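Local coordinates for DNA-(apurinic or apyrimidinic site) lyase (Xenopus laevis, PDB 6WCD), which trims DNA strands from 3' to 5' and weakly incises the backbone at abasic sites during repair, through the catalytic domain described here, at residues 141-146 against 159-164; 184-189 against 209-214; 59-64 against 113-118; 83-88 against 119-124. All coordinates share one frame; numbering follows the deposited sequence.

Contact 1 (141-146 against 159-164)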
loop_
_atom_site.group_PDB
_atom_site.type_symbol
_atom_site.label_atom_id
_atom_site.label_comp_id
_atom_site.label_asym_id
_atom_site.label_seq_id
_atom_site.Cartn_x
_atom_site.Cartn_y
_atom_site.Cartn_z
ATOM N N VAL A 141 -1.489 1.400 1.331
ATOM C CA VAL A 141 -2.392 1.401 2.504
ATOM C C VAL A 141 -2.104 0.282 3.471
ATOM O O VAL A 141 -1.741 -0.845 3.089
ATOM C CB VAL A 141 -3.876 1.355 2.109
ATOM C CG1 VAL A 141 -4.256 2.554 1.317
ATOM C CG2 VAL A 141 -4.224 0.107 1.276
ATOM N N TYR A 142 -2.261 0.579 4.773
ATOM C CA TYR A 142 -2.236 -0.386 5.866
ATOM C C TYR A 142 -3.585 -0.289 6.547
ATOM O O TYR A 142 -3.781 0.576 7.388
ATOM C CB TYR A 142 -1.074 -0.109 6.831
ATOM C CG TYR A 142 -0.975 -1.012 8.046
ATOM C CD1 TYR A 142 -1.163 -2.374 7.949
ATOM C CD2 TYR A 142 -0.719 -0.500 9.302
ATOM C CE1 TYR A 142 -1.103 -3.211 9.072
ATOM C CE2 TYR A 142 -0.647 -1.308 10.411
ATOM C CZ TYR A 142 -0.833 -2.666 10.301
ATOM O OH TYR A 142 -0.772 -3.472 11.427
ATOM N N CYS A 143 -4.514 -1.152 6.185
ATOM C CA CYS A 143 -5.890 -1.012 6.656
ATOM C C CYS A 143 -5.967 -1.430 8.129
ATOM O O CYS A 143 -5.164 -2.236 8.618
ATOM C CB CYS A 143 -6.795 -1.835 5.766
ATOM S SG CYS A 143 -6.916 -1.142 4.061
ATOM N N PRO A 144 -6.905 -0.855 8.872
ATOM C CA PRO A 144 -7.048 -1.170 10.281
ATOM C C PRO A 144 -7.640 -2.544 10.520
ATOM O O PRO A 144 -8.058 -3.265 9.597
ATOM C CB PRO A 144 -8.035 -0.105 10.786
ATOM C CG PRO A 144 -8.256 0.835 9.655
ATOM C CD PRO A 144 -7.815 0.229 8.436
ATOM N N ARG A 145 -7.639 -2.877 11.784
ATOM C CA ARG A 145 -8.186 -4.119 12.167
ATOM C C ARG A 145 -9.271 -3.879 13.206
ATOM O O ARG A 145 -9.188 -2.983 14.029
ATOM C CB ARG A 145 -7.108 -5.015 12.773
ATOM N N ALA A 146 -10.285 -4.726 13.170
ATOM C CA ALA A 146 -11.314 -4.778 14.197
ATOM C C ALA A 146 -10.702 -5.401 15.453
ATOM O O ALA A 146 -9.703 -6.135 15.388
ATOM C CB ALA A 146 -12.509 -5.583 13.734
ATOM N N ARG A 159 -15.237 2.362 7.746
ATOM C CA ARG A 159 -15.166 3.751 7.264
ATOM C C ARG A 159 -13.884 4.038 6.525
ATOM O O ARG A 159 -13.889 4.767 5.532
ATOM C CB ARG A 159 -15.384 4.688 8.434
ATOM C CG ARG A 159 -16.797 4.577 9.044
ATOM C CD ARG A 159 -17.841 5.084 8.119
ATOM N NE ARG A 159 -17.863 6.539 8.176
ATOM C CZ ARG A 159 -18.807 7.273 7.630
ATOM N NH1 ARG A 159 -19.729 6.693 6.877
ATOM N NH2 ARG A 159 -18.826 8.585 7.853
ATOM N N PHE A 160 -12.768 3.418 6.932
ATOM C CA PHE A 160 -11.517 3.552 6.195
ATOM C C PHE A 160 -11.637 2.982 4.794
ATOM O O PHE A 160 -11.208 3.600 3.839
ATOM C CB PHE A 160 -10.397 2.876 6.975
ATOM C CG PHE A 160 -9.035 3.111 6.426
ATOM C CD1 PHE A 160 -8.480 2.266 5.481
ATOM C CD2 PHE A 160 -8.280 4.182 6.860
ATOM C CE1 PHE A 160 -7.186 2.510 4.972
ATOM C CE2 PHE A 160 -6.997 4.427 6.350
ATOM C CZ PHE A 160 -6.469 3.585 5.420
ATOM N N TYR A 161 -12.252 1.797 4.672
ATOM C CA TYR A 161 -12.512 1.230 3.366
ATOM C C TYR A 161 -13.361 2.160 2.502
ATOM O O TYR A 161 -13.062 2.327 1.313
ATOM C CB TYR A 161 -13.244 -0.081 3.522
ATOM C CG TYR A 161 -12.447 -1.280 3.983
ATOM C CD1 TYR A 161 -11.099 -1.390 3.787
ATOM C CD2 TYR A 161 -13.112 -2.366 4.521
ATOM C CE1 TYR A 161 -10.415 -2.562 4.167
ATOM C CE2 TYR A 161 -12.429 -3.544 4.886
ATOM C CZ TYR A 161 -11.080 -3.617 4.684
ATOM O OH TYR A 161 -10.424 -4.833 5.036
ATOM N N HIS A 162 -14.384 2.780 3.095
ATOM C CA HIS A 162 -15.236 3.657 2.296
ATOM C C HIS A 162 -14.461 4.892 1.863
ATOM O O HIS A 162 -14.566 5.322 0.704
ATOM C CB HIS A 162 -16.463 4.036 3.125
ATOM C CG HIS A 162 -17.474 4.853 2.392
ATOM N ND1 HIS A 162 -18.009 4.473 1.183
ATOM C CD2 HIS A 162 -18.097 6.007 2.734
ATOM C CE1 HIS A 162 -18.891 5.379 0.789
ATOM N NE2 HIS A 162 -18.961 6.320 1.712
ATOM N N LEU A 163 -13.632 5.429 2.735
ATOM C CA LEU A 163 -12.789 6.562 2.329
ATOM C C LEU A 163 -11.785 6.178 1.239
ATOM O O LEU A 163 -11.540 6.956 0.295
ATOM C CB LEU A 163 -12.058 7.126 3.558
ATOM C CG LEU A 163 -11.151 8.357 3.343
ATOM C CD1 LEU A 163 -12.029 9.484 2.876
ATOM C CD2 LEU A 163 -10.453 8.688 4.674
ATOM N N LEU A 164 -11.150 5.031 1.366
ATOM C CA LEU A 164 -10.220 4.545 0.353
ATOM C C LEU A 164 -10.898 4.415 -0.993
ATOM O O LEU A 164 -10.358 4.880 -2.004
ATOM C CB LEU A 164 -9.662 3.205 0.815
ATOM C CG LEU A 164 -8.825 2.436 -0.210
ATOM C CD1 LEU A 164 -7.597 3.235 -0.633
ATOM C CD2 LEU A 164 -8.410 1.109 0.435
#

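Contact 2 (184-189 against 209-214). With BU1 (1,4-butanediol), chain G.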
loop_
_atom_site.group_PDB
_atom_site.type_symbol
_atom_site.label_atom_id
_atom_site.label_comp_id
_atom_site.label_asym_id
_atom_site.label_seq_id
_atom_site.Cartn_x
_atom_site.Cartn_y
_atom_site.Cartn_z
ATOM N N VAL A 184 -4.720 -5.082 2.992
ATOM C CA VAL A 184 -6.156 -4.777 3.077
ATOM C C VAL A 184 -6.812 -5.429 4.272
ATOM O O VAL A 184 -7.907 -5.008 4.708
ATOM C CB VAL A 184 -6.766 -5.183 1.717
ATOM C CG1 VAL A 184 -8.262 -5.092 1.719
ATOM C CG2 VAL A 184 -6.202 -4.319 0.612
ATOM N N ASN A 185 -6.199 -6.456 4.875
ATOM C CA ASN A 185 -6.677 -7.086 6.084
ATOM C C ASN A 185 -8.068 -7.710 5.929
ATOM O O ASN A 185 -8.823 -7.812 6.875
ATOM C CB ASN A 185 -6.663 -6.087 7.259
ATOM C CG ASN A 185 -6.538 -6.760 8.570
ATOM O OD1 ASN A 185 -5.972 -7.849 8.664
ATOM N ND2 ASN A 185 -7.099 -6.145 9.611
ATOM N N THR A 186 -8.389 -8.167 4.709
ATOM C CA THR A 186 -9.549 -9.014 4.419
ATOM C C THR A 186 -9.126 -9.951 3.293
ATOM O O THR A 186 -8.496 -9.496 2.324
ATOM C CB THR A 186 -10.737 -8.207 3.930
ATOM O OG1 THR A 186 -11.242 -7.367 4.983
ATOM C CG2 THR A 186 -11.882 -9.119 3.531
ATOM N N SER A 187 -9.449 -11.253 3.409
ATOM C CA SER A 187 -9.238 -12.158 2.303
ATOM C C SER A 187 -10.516 -12.199 1.482
ATOM O O SER A 187 -11.606 -12.088 2.003
ATOM C CB SER A 187 -8.858 -13.550 2.788
ATOM O OG SER A 187 -9.922 -14.057 3.566
ATOM N N HIS A 188 -10.384 -12.391 0.180
ATOM C CA HIS A 188 -11.539 -12.160 -0.676
ATOM C C HIS A 188 -12.440 -13.377 -0.848
ATOM O O HIS A 188 -13.657 -13.314 -0.568
ATOM C CB HIS A 188 -11.038 -11.662 -2.029
ATOM C CG HIS A 188 -12.122 -11.247 -2.956
ATOM N ND1 HIS A 188 -11.939 -11.189 -4.329
ATOM C CD2 HIS A 188 -13.418 -10.909 -2.731
ATOM C CE1 HIS A 188 -13.077 -10.824 -4.907
ATOM N NE2 HIS A 188 -13.988 -10.645 -3.959
ATOM N N ARG A 189 -11.873 -14.496 -1.291
ATOM C CA ARG A 189 -12.618 -15.696 -1.632
ATOM C C ARG A 189 -12.079 -16.907 -0.886
ATOM O O ARG A 189 -11.004 -16.836 -0.282
ATOM C CB ARG A 189 -12.549 -15.939 -3.152
ATOM C CG ARG A 189 -13.316 -14.834 -3.912
ATOM C CD ARG A 189 -14.052 -15.351 -5.091
ATOM N NE ARG A 189 -14.743 -14.275 -5.805
ATOM C CZ ARG A 189 -14.289 -13.678 -6.908
ATOM N NH1 ARG A 189 -13.130 -14.038 -7.451
ATOM N NH2 ARG A 189 -15.003 -12.713 -7.476
ATOM N N GLN A 209 -17.936 -7.954 1.788
ATOM C CA GLN A 209 -18.937 -7.306 0.948
ATOM C C GLN A 209 -18.335 -6.074 0.291
ATOM O O GLN A 209 -18.617 -5.772 -0.884
ATOM C CB GLN A 209 -20.177 -6.925 1.764
ATOM C CG GLN A 209 -20.975 -8.125 2.235
ATOM C CD GLN A 209 -22.127 -7.719 3.154
ATOM O OE1 GLN A 209 -22.195 -6.579 3.617
ATOM N NE2 GLN A 209 -23.031 -8.653 3.418
ATOM N N TRP A 210 -17.565 -5.301 1.057
ATOM C CA TRP A 210 -16.928 -4.114 0.487
ATOM C C TRP A 210 -16.017 -4.489 -0.663
ATOM O O TRP A 210 -16.086 -3.898 -1.756
ATOM C CB TRP A 210 -16.156 -3.348 1.583
ATOM C CG TRP A 210 -15.385 -2.237 0.954
ATOM C CD1 TRP A 210 -15.903 -1.073 0.501
ATOM C CD2 TRP A 210 -14.030 -2.256 0.618
ATOM N NE1 TRP A 210 -14.916 -0.322 -0.075
ATOM C CE2 TRP A 210 -13.746 -1.035 -0.053
ATOM C CE3 TRP A 210 -12.982 -3.157 0.811
ATOM C CZ2 TRP A 210 -12.470 -0.720 -0.494
ATOM C CZ3 TRP A 210 -11.731 -2.836 0.370
ATOM C CH2 TRP A 210 -11.485 -1.624 -0.291
ATOM N N LEU A 211 -15.159 -5.484 -0.453
ATOM C CA LEU A 211 -14.233 -5.905 -1.493
ATOM C C LEU A 211 -14.974 -6.411 -2.718
ATOM O O LEU A 211 -14.560 -6.128 -3.863
ATOM C CB LEU A 211 -13.338 -7.022 -0.969
ATOM C CG LEU A 211 -11.864 -6.815 -0.729
ATOM C CD1 LEU A 211 -11.202 -8.167 -0.622
ATOM C CD2 LEU A 211 -11.195 -5.948 -1.777
ATOM N N ASN A 212 -16.046 -7.209 -2.519
ATOM C CA ASN A 212 -16.792 -7.760 -3.624
ATOM C C ASN A 212 -17.294 -6.672 -4.556
ATOM O O ASN A 212 -17.347 -6.879 -5.772
ATOM C CB ASN A 212 -17.981 -8.583 -3.135
ATOM C CG ASN A 212 -17.601 -9.924 -2.502
ATOM O OD1 ASN A 212 -16.574 -10.498 -2.797
ATOM N ND2 ASN A 212 -18.500 -10.451 -1.648
ATOM N N GLN A 213 -17.763 -5.538 -4.015
ATOM C CA GLN A 213 -18.255 -4.482 -4.892
ATOM C C GLN A 213 -17.158 -3.554 -5.371
ATOM O O GLN A 213 -17.339 -2.892 -6.408
ATOM C CB GLN A 213 -19.385 -3.681 -4.219
ATOM C CG GLN A 213 -19.021 -3.035 -2.920
ATOM C CD GLN A 213 -18.338 -1.693 -3.102
ATOM O OE1 GLN A 213 -18.755 -0.854 -3.914
ATOM N NE2 GLN A 213 -17.311 -1.479 -2.335
ATOM N N PHE A 214 -16.014 -3.517 -4.688
ATOM C CA PHE A 214 -14.921 -2.656 -5.107
ATOM C C PHE A 214 -14.170 -3.271 -6.289
ATOM O O PHE A 214 -13.700 -2.546 -7.199
ATOM C CB PHE A 214 -13.965 -2.431 -3.915
ATOM C CG PHE A 214 -12.881 -1.464 -4.189
ATOM C CD1 PHE A 214 -13.167 -0.143 -4.507
ATOM C CD2 PHE A 214 -11.582 -1.854 -4.105
ATOM C CE1 PHE A 214 -12.185 0.756 -4.771
ATOM C CE2 PHE A 214 -10.567 -0.939 -4.361
ATOM C CZ PHE A 214 -10.889 0.355 -4.679
HETATM C C1 BU1 G . -12.021 -8.962 7.787
HETATM C C2 BU1 G . -13.163 -8.111 7.211
HETATM C C3 BU1 G . -13.526 -6.921 8.110
HETATM C C4 BU1 G . -15.004 -6.952 8.520
HETATM O O5 BU1 G . -12.157 -10.296 7.352
HETATM O O6 BU1 G . -15.105 -6.522 9.856
#

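Contact 3 (59-64 against 113-118)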
loop_
_atom_site.group_PDB
_atom_site.type_symbol
_atom_site.label_atom_id
_atom_site.label_comp_id
_atom_site.label_asym_id
_atom_site.label_seq_id
_atom_site.Cartn_x
_atom_site.Cartn_y
_atom_site.Cartn_z
ATOM N N SER A 59 2.357 7.763 11.955
ATOM C CA SER A 59 1.250 7.838 12.887
ATOM C C SER A 59 1.430 9.029 13.809
ATOM O O SER A 59 2.529 9.310 14.290
ATOM C CB SER A 59 1.187 6.599 13.711
ATOM O OG SER A 59 0.298 6.753 14.796
ATOM N N ARG A 60 0.331 9.689 14.148
ATOM C CA ARG A 60 0.396 10.795 15.058
ATOM C C ARG A 60 -0.227 10.425 16.393
ATOM O O ARG A 60 -0.300 11.273 17.266
ATOM C CB ARG A 60 -0.390 11.966 14.469
ATOM C CG ARG A 60 0.298 12.621 13.288
ATOM C CD ARG A 60 -0.687 13.124 12.263
ATOM N NE ARG A 60 -0.056 14.009 11.286
ATOM C CZ ARG A 60 0.715 13.604 10.278
ATOM N NH1 ARG A 60 0.973 12.314 10.094
ATOM N NH2 ARG A 60 1.224 14.500 9.445
ATOM N N VAL A 61 -0.620 9.167 16.599
ATOM C CA VAL A 61 -1.371 8.831 17.821
ATOM C C VAL A 61 -0.655 7.942 18.819
ATOM O O VAL A 61 -1.198 7.704 19.915
ATOM C CB VAL A 61 -2.731 8.178 17.490
ATOM C CG1 VAL A 61 -3.592 9.125 16.647
ATOM C CG2 VAL A 61 -2.543 6.852 16.851
ATOM N N ARG A 62 0.467 7.341 18.439
ATOM C CA ARG A 62 1.162 6.394 19.287
ATOM C C ARG A 62 2.548 6.189 18.692
ATOM O O ARG A 62 2.675 6.026 17.487
ATOM C CB ARG A 62 0.450 5.032 19.255
ATOM C CG ARG A 62 0.993 3.967 20.187
ATOM C CD ARG A 62 0.023 2.788 20.270
ATOM N NE ARG A 62 -1.349 3.251 20.451
ATOM C CZ ARG A 62 -2.422 2.705 19.891
ATOM N NH1 ARG A 62 -2.306 1.634 19.126
ATOM N NH2 ARG A 62 -3.620 3.223 20.119
ATOM N N SER A 63 3.574 6.176 19.521
ATOM C CA SER A 63 4.950 5.948 19.041
ATOM C C SER A 63 5.168 4.504 18.594
ATOM O O SER A 63 4.694 3.536 19.207
ATOM C CB SER A 63 5.905 6.320 20.164
ATOM O OG SER A 63 7.263 6.155 19.800
ATOM N N GLY A 64 5.891 4.357 17.490
ATOM C CA GLY A 64 6.237 3.023 17.023
ATOM C C GLY A 64 5.103 2.214 16.486
ATOM O O GLY A 64 5.170 0.982 16.501
ATOM N N LEU A 113 -9.388 9.199 10.618
ATOM C CA LEU A 113 -9.071 8.167 9.646
ATOM C C LEU A 113 -7.700 8.355 9.051
ATOM O O LEU A 113 -7.120 7.390 8.546
ATOM C CB LEU A 113 -10.153 8.151 8.555
ATOM C CG LEU A 113 -11.503 7.645 8.964
ATOM C CD1 LEU A 113 -12.605 8.002 8.005
ATOM C CD2 LEU A 113 -11.412 6.105 9.177
ATOM N N ASP A 114 -7.160 9.589 9.039
ATOM C CA ASP A 114 -5.880 9.872 8.434
ATOM C C ASP A 114 -4.715 10.039 9.408
ATOM O O ASP A 114 -3.562 10.053 8.965
ATOM C CB ASP A 114 -5.980 11.140 7.566
ATOM C CG ASP A 114 -6.248 10.820 6.132
ATOM O OD1 ASP A 114 -6.277 9.622 5.748
ATOM O OD2 ASP A 114 -6.396 11.809 5.369
ATOM N N GLN A 115 -4.960 10.012 10.719
ATOM C CA GLN A 115 -3.894 10.319 11.662
ATOM C C GLN A 115 -3.105 9.105 12.135
ATOM O O GLN A 115 -2.293 9.246 13.055
ATOM C CB GLN A 115 -4.471 11.046 12.884
ATOM C CG GLN A 115 -5.329 10.184 13.737
ATOM C CD GLN A 115 -5.906 10.904 14.947
ATOM O OE1 GLN A 115 -5.699 12.110 15.143
ATOM N NE2 GLN A 115 -6.665 10.174 15.755
ATOM N N GLU A 116 -3.345 7.920 11.609
ATOM C CA GLU A 116 -2.663 6.730 12.091
ATOM C C GLU A 116 -1.586 6.223 11.131
ATOM O O GLU A 116 -1.087 5.108 11.287
ATOM C CB GLU A 116 -3.673 5.606 12.369
ATOM C CG GLU A 116 -4.629 5.952 13.484
ATOM C CD GLU A 116 -5.541 4.805 13.939
ATOM O OE1 GLU A 116 -5.435 3.635 13.443
ATOM O OE2 GLU A 116 -6.421 5.101 14.815
ATOM N N GLY A 117 -1.180 7.043 10.184
ATOM C CA GLY A 117 -0.084 6.646 9.302
ATOM C C GLY A 117 -0.409 5.472 8.408
ATOM O O GLY A 117 0.414 4.568 8.242
ATOM N N ARG A 118 -1.615 5.443 7.858
ATOM C CA ARG A 118 -2.069 4.278 7.118
ATOM C C ARG A 118 -2.137 4.423 5.612
ATOM O O ARG A 118 -2.514 3.473 4.924
ATOM C CB ARG A 118 -3.468 3.895 7.620
ATOM C CG ARG A 118 -3.458 3.429 9.070
ATOM C CD ARG A 118 -4.844 2.956 9.538
ATOM N NE ARG A 118 -4.728 2.490 10.901
ATOM C CZ ARG A 118 -4.193 1.345 11.279
ATOM N NH1 ARG A 118 -4.035 1.063 12.551
ATOM N NH2 ARG A 118 -3.865 0.449 10.370
HETATM O O HOH W 1 -0.917 9.832 9.999
#

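Contact 4 (83-88 against 119-124)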
loop_
_atom_site.group_PDB
_atom_site.type_symbol
_atom_site.label_atom_id
_atom_site.label_comp_id
_atom_site.label_asym_id
_atom_site.label_seq_id
_atom_site.Cartn_x
_atom_site.Cartn_y
_atom_site.Cartn_z
ATOM N N GLU A 83 0.270 12.473 1.989
ATOM C CA GLU A 83 -0.085 11.581 3.067
ATOM C C GLU A 83 -1.610 11.504 3.194
ATOM O O GLU A 83 -2.310 12.523 3.072
ATOM C CB GLU A 83 0.444 12.147 4.395
ATOM C CG GLU A 83 1.694 11.699 4.952
ATOM C CD GLU A 83 1.751 12.200 6.408
ATOM O OE1 GLU A 83 1.396 11.423 7.321
ATOM O OE2 GLU A 83 2.067 13.394 6.612
ATOM N N GLY A 84 -2.116 10.330 3.534
ATOM C CA GLY A 84 -3.488 10.187 3.924
ATOM C C GLY A 84 -4.390 10.048 2.720
ATOM O O GLY A 84 -3.973 10.189 1.579
ATOM N N LEU A 85 -5.654 9.788 3.000
ATOM C CA LEU A 85 -6.693 9.650 1.977
ATOM C C LEU A 85 -7.630 10.824 1.862
ATOM O O LEU A 85 -8.353 10.908 0.842
ATOM C CB LEU A 85 -7.550 8.405 2.258
ATOM C CG LEU A 85 -6.801 7.088 2.217
ATOM C CD1 LEU A 85 -7.661 5.968 2.743
ATOM C CD2 LEU A 85 -6.299 6.766 0.847
ATOM N N SER A 86 -7.654 11.731 2.825
ATOM C CA SER A 86 -8.667 12.774 2.862
ATOM C C SER A 86 -8.159 14.176 2.587
ATOM O O SER A 86 -8.991 15.072 2.392
ATOM C CB SER A 86 -9.367 12.810 4.212
ATOM O OG SER A 86 -8.546 13.420 5.182
ATOM N N GLY A 87 -6.865 14.416 2.611
ATOM C CA GLY A 87 -6.399 15.786 2.399
ATOM C C GLY A 87 -6.132 16.596 3.650
ATOM O O GLY A 87 -5.506 17.660 3.555
ATOM N N VAL A 88 -6.562 16.134 4.826
ATOM C CA VAL A 88 -6.436 16.977 6.008
ATOM C C VAL A 88 -4.979 17.174 6.431
ATOM O O VAL A 88 -4.653 18.185 7.061
ATOM C CB VAL A 88 -7.309 16.416 7.153
ATOM C CG1 VAL A 88 -8.786 16.413 6.731
ATOM C CG2 VAL A 88 -6.861 15.037 7.540
ATOM N N ALA A 119 -1.818 5.572 5.058
ATOM C CA ALA A 119 -1.857 5.737 3.611
ATOM C C ALA A 119 -0.849 6.772 3.135
ATOM O O ALA A 119 -0.692 7.837 3.754
ATOM C CB ALA A 119 -3.237 6.161 3.143
ATOM N N VAL A 120 -0.185 6.486 2.042
ATOM C CA VAL A 120 0.658 7.455 1.359
ATOM C C VAL A 120 0.426 7.256 -0.136
ATOM O O VAL A 120 0.274 6.123 -0.618
ATOM C CB VAL A 120 2.139 7.354 1.794
ATOM C CG1 VAL A 120 2.756 6.099 1.383
ATOM C CG2 VAL A 120 2.941 8.571 1.290
ATOM N N LEU A 121 0.314 8.360 -0.828
ATOM C CA LEU A 121 0.050 8.393 -2.272
ATOM C C LEU A 121 1.226 9.013 -2.997
ATOM O O LEU A 121 1.728 10.072 -2.601
ATOM C CB LEU A 121 -1.197 9.200 -2.626
ATOM C CG LEU A 121 -2.510 8.513 -2.236
ATOM C CD1 LEU A 121 -2.727 8.431 -0.765
ATOM C CD2 LEU A 121 -3.669 9.233 -2.939
ATOM N N THR A 122 1.663 8.354 -4.085
ATOM C CA THR A 122 2.705 8.914 -4.947
ATOM C C THR A 122 2.180 8.879 -6.379
ATOM O O THR A 122 1.454 7.957 -6.751
ATOM C CB THR A 122 4.045 8.169 -4.807
ATOM O OG1 THR A 122 3.907 6.776 -5.033
ATOM C CG2 THR A 122 4.714 8.352 -3.432
ATOM N N GLN A 123 2.495 9.915 -7.148
ATOM C CA GLN A 123 1.997 10.011 -8.509
ATOM C C GLN A 123 3.178 10.087 -9.452
ATOM O O GLN A 123 4.072 10.907 -9.268
ATOM C CB GLN A 123 1.082 11.226 -8.628
ATOM C CG GLN A 123 0.334 11.340 -9.892
ATOM C CD GLN A 123 -0.737 12.407 -9.758
ATOM O OE1 GLN A 123 -0.459 13.592 -9.949
ATOM N NE2 GLN A 123 -1.948 12.000 -9.393
ATOM N N HIS A 124 3.146 9.230 -10.481
ATOM C CA HIS A 124 4.266 8.950 -11.362
ATOM C C HIS A 124 3.801 9.134 -12.798
ATOM O O HIS A 124 2.769 8.587 -13.194
ATOM C CB HIS A 124 4.733 7.498 -11.162
ATOM C CG HIS A 124 5.014 7.146 -9.730
ATOM N ND1 HIS A 124 6.267 7.218 -9.173
ATOM C CD2 HIS A 124 4.177 6.783 -8.727
ATOM C CE1 HIS A 124 6.185 6.915 -7.884
ATOM N NE2 HIS A 124 4.940 6.637 -7.589
#

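Contact 1 (141-146 against 159-164)
Pro144 and Cys143 press onto Phe160 and Tyr161 where the end of strand 133-142 meets helix 152-173, the first two elements of the beta-alpha-beta unit completed by strand 177-181 in this DNase I-like domain. Phe160 does most of the work. With its CG anti to the backbone N (chi1 -172°), the ring leaves the helix for the strand end, and Pro144 CD sits over one face, 4.0 Å from the ring centroid of Phe160 and 27° off the normal: a CH-pi contact. Cys143 SG, anti to its own carbonyl carbon, touches two aromatic rings. It approaches Phe160 CE1 obliquely at 3.8 Å and meets Tyr161 CE1 at the ring edge, also at 3.8 Å. An alanine in place of Phe160 would probably open a gap at the strand end, leaving Pro144 CD without the ring face and Cys143 SG with one aromatic neighbour of this pair. The Tyr161 ring is held from outside as well: its OH hydrogen-bonds to Val184 O and Thr186 OG1, and Trp210 stacks on it. Tyr142, by similarity an active-site residue, turns away from the helix and lies close to Glu34 and the bound magnesium. One turn along the helix from Phe160, Leu164 CD1 and Val141 CG1 reach each other tip to tip at 3.9 Å.

Contact 2 (184-189 against 209-214)
Trp210, whose indole edge meets Val184 across the contact, has a carbonyl O gripped by two donors of its own helix: Gln213 NE2 reaches Trp210 O at 2.8 Å, on a lone pair in the carbonyl plane, and Phe214 N reaches Trp210 O at 3.0 Å. The indole rim approaches the loop loosely, with Trp210 CZ3 4.4 Å from Val184 CG1. Closer packing comes from Leu211, which points at the loop and sets CD1 3.8 Å from His188 CB and 4.0 Å from His188 CG, crossing the histidine side chain. The CG of His188 is anti to its backbone N (chi1 -174°), and the ring extends to the helix, where NE2 gives a weak hydrogen bond to Asn212 OD1, 2.8 Å long but bent to 128° at the hydrogen. Ring and amide planes stand 51° apart. The other end of that amide, ND2, is held by Glu203 OE1, while Arg189 CG lies over one face of the imidazole and His188 CE1 in turn sits over a face of the guanidinium. An alanine in place of His188 would probably leave Asn212 OD1 without this donor and Arg189 CG without the ring face beneath it. Nearer the start of the loop, a butanediol lies against Thr186 and is hydrogen-bonded to Asn205 ND2. The loop follows Asp183, an experimentally supported catalytic residue, and Asn185 is by similarity the transition-state stabiliser: this is the Asp-x-Asn active-site loop of the AP/ExoA family, backed here by helix 206-214.

Contact 3 (59-64 against 113-118)
Gln115 and Val61 have the most surface buried here, and they meet across each other at about a right angle. Val61 CG1 lies against the end of the glutamine, 3.4 Å from Gln115 NE2, with Gln115 CD equally near and CG slightly farther. The glutamine gets there with CG between its backbone N and carbonyl carbon (chi1 69°) and the chain extended beyond. The second methyl, Val61 CG2, reaches Glu116 CG at 4.1 Å. The backbones are joined as well: Arg60 N gives Gln115 O a nearly straight hydrogen bond of 2.9 Å. Ser59 is the third main contributor. Its CB rests 3.6 Å from Glu116 O, and its OG accepts from Val61 N at 3.1 Å, an ST turn that fixes the bend presenting Val61. The chains come so near beside Ser59 that a CB on Gly117 would collide with the Ser59 N; Gly117 also has a positive phi. A water fills in alongside, accepting from Gly117 N at 2.8 Å, donating to Asp114 O and taking a weak bond from Arg60 NH1, whose main partner is Glu83. Glu116 OE1 is gripped side-on by Arg118, NE and NH1 both ending on that one oxygen, and by Arg153. The loop between strands 53-57 and 68-72 of one sheet is thus seated on the turn running from helix 107-114 into strand 119-127 of the other, with Tyr156 of helix 152-173 touching Glu116.

Contact 4 (83-88 against 119-124)
Glu83 and Gly84 pair with Ala119 and Val120 in a buried antiparallel strand contact, where strand 80-83 ends beside the start of strand 119-127. Glu83 and Val120 form a non-hydrogen-bonded pair, CA to CA 4.5 Å, their side chains on the same face of the sheet; the Glu83 carboxylate goes on to Ser57 OG. Next along, Gly84 N donates to Ala119 O at 2.9 Å. Gly84 has a positive phi of 84°, and with it the chain leaves the strand. Residues 83-88 belong to a segment assigned by inference as a Claspin-like CKB motif, so the motif starts on the sheet and continues into the loop. On the face away from Glu83, Leu85 places its CG anti to its carbonyl carbon (chi1 -62°), and the branch settles on the methyl of Ala119, with Leu85 CG 3.8 Å and Leu85 CD2 3.9 Å from Ala119 CB. Phe160, Leu163 and Leu164 of helix 152-173 pack on the same leucine. Leu121 comes up beside it, its CD1 coming within 3.2 Å of Gly84 O, a short non-bonded approach, and lying 4.3 Å from Leu85 CD2.

Overall arrangement
From the N terminus, the loop 59-64 comes first and 83-88 second; their partners follow in the same order, 113-118 and then 119-124, so contacts 3 and 4 cross. Contact 3 closes the long span from loop 59-64, by way of strands 68-72 and 80-83, to the end of helix 107-114; contact 4 closes the shorter one from strand 80-83. Asp114 joins them through bonds to Leu85 N and Ser86 OG. Contact 1 closes the connection from strand 133-142 through the first turns of helix 152-173. Contact 2, in series, closes the loop between residues 189 and 209 onto helix 206-214. Contact 1 is the hub: Arg118 O bonds Tyr142 N, Leu85 packs on its helix, and Tyr161 reaches contact 2.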